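Local atomic coordinates of 1-deoxy-D-xylulose 5-phosphate reductoisomerase (Zymomonas mobilis, PDB entry 1R0K), a protein that catalyses the NADPH-dependent rearrangement and reduction of 1-deoxy-D-xylulose 5-phosphate to 2-C-methyl-D-erythritol 4-phosphate, an early step of isoprenoid biosynthesis that requires a divalent metal ion. Residues B[155-161]-B[247-252]. Numbering follows the deposited sequence.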
loop_
_atom_site.group_PDB
_atom_site.type_symbol
_atom_site.label_atom_id
_atom_site.label_comp_id
_atom_site.label_asym_id
_atom_site.label_seq_id
_atom_site.Cartn_x
_atom_site.Cartn_y
_atom_site.Cartn_z
ATOM N N ALA B 155 -3.495 9.197 -0.056
ATOM C CA ALA B 155 -3.177 7.842 -0.496
ATOM C C ALA B 155 -1.683 7.761 -0.793
ATOM O O ALA B 155 -1.014 6.794 -0.422
ATOM C CB ALA B 155 -3.979 7.500 -1.750
ATOM N N ILE B 156 -1.165 8.776 -1.478
ATOM C CA ILE B 156 0.259 8.803 -1.799
ATOM C C ILE B 156 1.056 8.862 -0.503
ATOM O O ILE B 156 2.012 8.111 -0.309
ATOM C CB ILE B 156 0.612 10.011 -2.671
ATOM C CG1 ILE B 156 -0.092 9.880 -4.030
ATOM C CG2 ILE B 156 2.132 10.095 -2.855
ATOM C CD1 ILE B 156 -0.005 11.117 -4.904
ATOM N N PHE B 157 0.640 9.747 0.393
ATOM C CA PHE B 157 1.312 9.896 1.670
ATOM C C PHE B 157 1.408 8.570 2.449
ATOM O O PHE B 157 2.455 8.259 3.033
ATOM C CB PHE B 157 0.587 10.952 2.503
ATOM C CG PHE B 157 1.302 11.311 3.758
ATOM C CD1 PHE B 157 1.214 10.496 4.880
ATOM C CD2 PHE B 157 2.090 12.454 3.814
ATOM C CE1 PHE B 157 1.901 10.817 6.038
ATOM C CE2 PHE B 157 2.781 12.781 4.970
ATOM C CZ PHE B 157 2.686 11.961 6.082
ATOM N N GLN B 158 0.329 7.788 2.454
ATOM C CA GLN B 158 0.315 6.510 3.171
ATOM C C GLN B 158 1.201 5.441 2.527
ATOM O O GLN B 158 1.516 4.438 3.153
ATOM C CB GLN B 158 -1.118 5.972 3.289
ATOM C CG GLN B 158 -2.022 6.804 4.203
ATOM C CD GLN B 158 -3.342 6.121 4.518
ATOM O OE1 GLN B 158 -3.380 4.923 4.804
ATOM N NE2 GLN B 158 -4.433 6.887 4.488
ATOM N N CYS B 159 1.599 5.663 1.279
ATOM C CA CYS B 159 2.439 4.717 0.549
ATOM C C CYS B 159 3.830 5.279 0.245
ATOM O O CYS B 159 4.635 4.613 -0.404
ATOM C CB CYS B 159 1.779 4.355 -0.787
ATOM S SG CYS B 159 0.112 3.672 -0.667
ATOM N N PHE B 160 4.101 6.490 0.721
ATOM C CA PHE B 160 5.359 7.203 0.466
ATOM C C PHE B 160 6.479 6.974 1.481
ATOM O O PHE B 160 6.244 6.936 2.685
ATOM C CB PHE B 160 5.057 8.708 0.386
ATOM C CG PHE B 160 6.171 9.534 -0.198
ATOM C CD1 PHE B 160 6.314 9.655 -1.577
ATOM C CD2 PHE B 160 7.079 10.194 0.631
ATOM C CE1 PHE B 160 7.347 10.424 -2.130
ATOM C CE2 PHE B 160 8.116 10.965 0.092
ATOM C CZ PHE B 160 8.250 11.080 -1.296
ATOM N N PRO B 161 7.726 6.831 1.004
ATOM C CA PRO B 161 8.846 6.619 1.928
ATOM C C PRO B 161 9.327 7.966 2.472
ATOM O O PRO B 161 10.248 8.575 1.931
ATOM C CB PRO B 161 9.892 5.952 1.044
ATOM C CG PRO B 161 9.697 6.669 -0.265
ATOM C CD PRO B 161 8.170 6.719 -0.398
ATOM N N HIS B 247 -6.838 4.746 -4.778
ATOM C CA HIS B 247 -6.744 6.194 -4.661
ATOM C C HIS B 247 -5.433 6.842 -5.111
ATOM O O HIS B 247 -5.372 8.061 -5.252
ATOM C CB HIS B 247 -7.111 6.579 -3.227
ATOM C CG HIS B 247 -8.503 6.166 -2.847
ATOM N ND1 HIS B 247 -8.818 5.646 -1.610
ATOM C CD2 HIS B 247 -9.656 6.172 -3.559
ATOM C CE1 HIS B 247 -10.105 5.345 -1.577
ATOM N NE2 HIS B 247 -10.636 5.654 -2.746
ATOM N N SER B 248 -4.418 6.009 -5.347
ATOM C CA SER B 248 -3.092 6.397 -5.851
ATOM C C SER B 248 -2.022 5.402 -5.417
ATOM O O SER B 248 -2.247 4.585 -4.525
ATOM C CB SER B 248 -2.700 7.821 -5.442
ATOM O OG SER B 248 -3.268 8.752 -6.356
ATOM N N MET B 249 -0.854 5.460 -6.049
ATOM C CA MET B 249 0.187 4.495 -5.729
ATOM C C MET B 249 1.601 5.052 -5.793
ATOM O O MET B 249 1.847 6.113 -6.378
ATOM C CB MET B 249 0.079 3.311 -6.692
ATOM C CG MET B 249 -1.337 2.802 -6.905
ATOM S SD MET B 249 -1.415 1.425 -8.087
ATOM C CE MET B 249 -1.918 2.273 -9.569
ATOM N N VAL B 250 2.529 4.309 -5.194
ATOM C CA VAL B 250 3.938 4.682 -5.190
ATOM C C VAL B 250 4.776 3.440 -5.475
ATOM O O VAL B 250 4.658 2.431 -4.769
ATOM C CB VAL B 250 4.390 5.247 -3.818
ATOM C CG1 VAL B 250 5.878 5.562 -3.858
ATOM C CG2 VAL B 250 3.600 6.497 -3.466
ATOM N N GLU B 251 5.608 3.494 -6.510
ATOM C CA GLU B 251 6.463 2.351 -6.811
ATOM C C GLU B 251 7.858 2.618 -6.272
ATOM O O GLU B 251 8.396 3.719 -6.419
ATOM C CB GLU B 251 6.561 2.079 -8.315
ATOM C CG GLU B 251 7.299 0.767 -8.615
ATOM C CD GLU B 251 7.506 0.519 -10.094
ATOM O OE1 GLU B 251 6.562 0.737 -10.877
ATOM O OE2 GLU B 251 8.616 0.086 -10.472
ATOM N N TYR B 252 8.434 1.591 -5.658
ATOM C CA TYR B 252 9.765 1.672 -5.080
ATOM C C TYR B 252 10.794 1.071 -6.034
ATOM O O TYR B 252 10.437 0.353 -6.970
ATOM C CB TYR B 252 9.789 0.934 -3.737
ATOM C CG TYR B 252 8.985 1.628 -2.654
ATOM C CD1 TYR B 252 7.605 1.828 -2.787
ATOM C CD2 TYR B 252 9.614 2.130 -1.520
ATOM C CE1 TYR B 252 6.882 2.518 -1.808
ATOM C CE2 TYR B 252 8.904 2.818 -0.540
ATOM C CZ TYR B 252 7.545 3.011 -0.687
ATOM O OH TYR B 252 6.870 3.709 0.285
#
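V250 overlaps I156 and C159 of helix 151-159, its CG2 3.9 Å from both CG2 of I156 and CB of C159. This is helix-on-sheet packing in the alpha/beta catalytic domain: the helix lies on one face of the mixed four-stranded sheet, and the axes of segments 155-159 and 247-252 run 31° apart, N to C in the same general sense, and approach to 7.0 Å. Side chains alternate along the strand, so S248 and V250 point toward the helix while M249 and E251 point away, M249 packing on F289 of the second subunit. A155 and S248 are small, and their CA atoms come within 5.5 Å; CB of A155 lies 3.6 Å from CB of H247, and CG1 of I156 3.6 Å from CB of S248. S151, predicted to bind substrate, and E152, predicted to bind substrate and metal, lie close by. Farther along the chain, P161 packs its CB 3.6 Å from CE2 of Y252, and the phenol OH donates a short 2.5 Å hydrogen bond to the carbonyl O of C159.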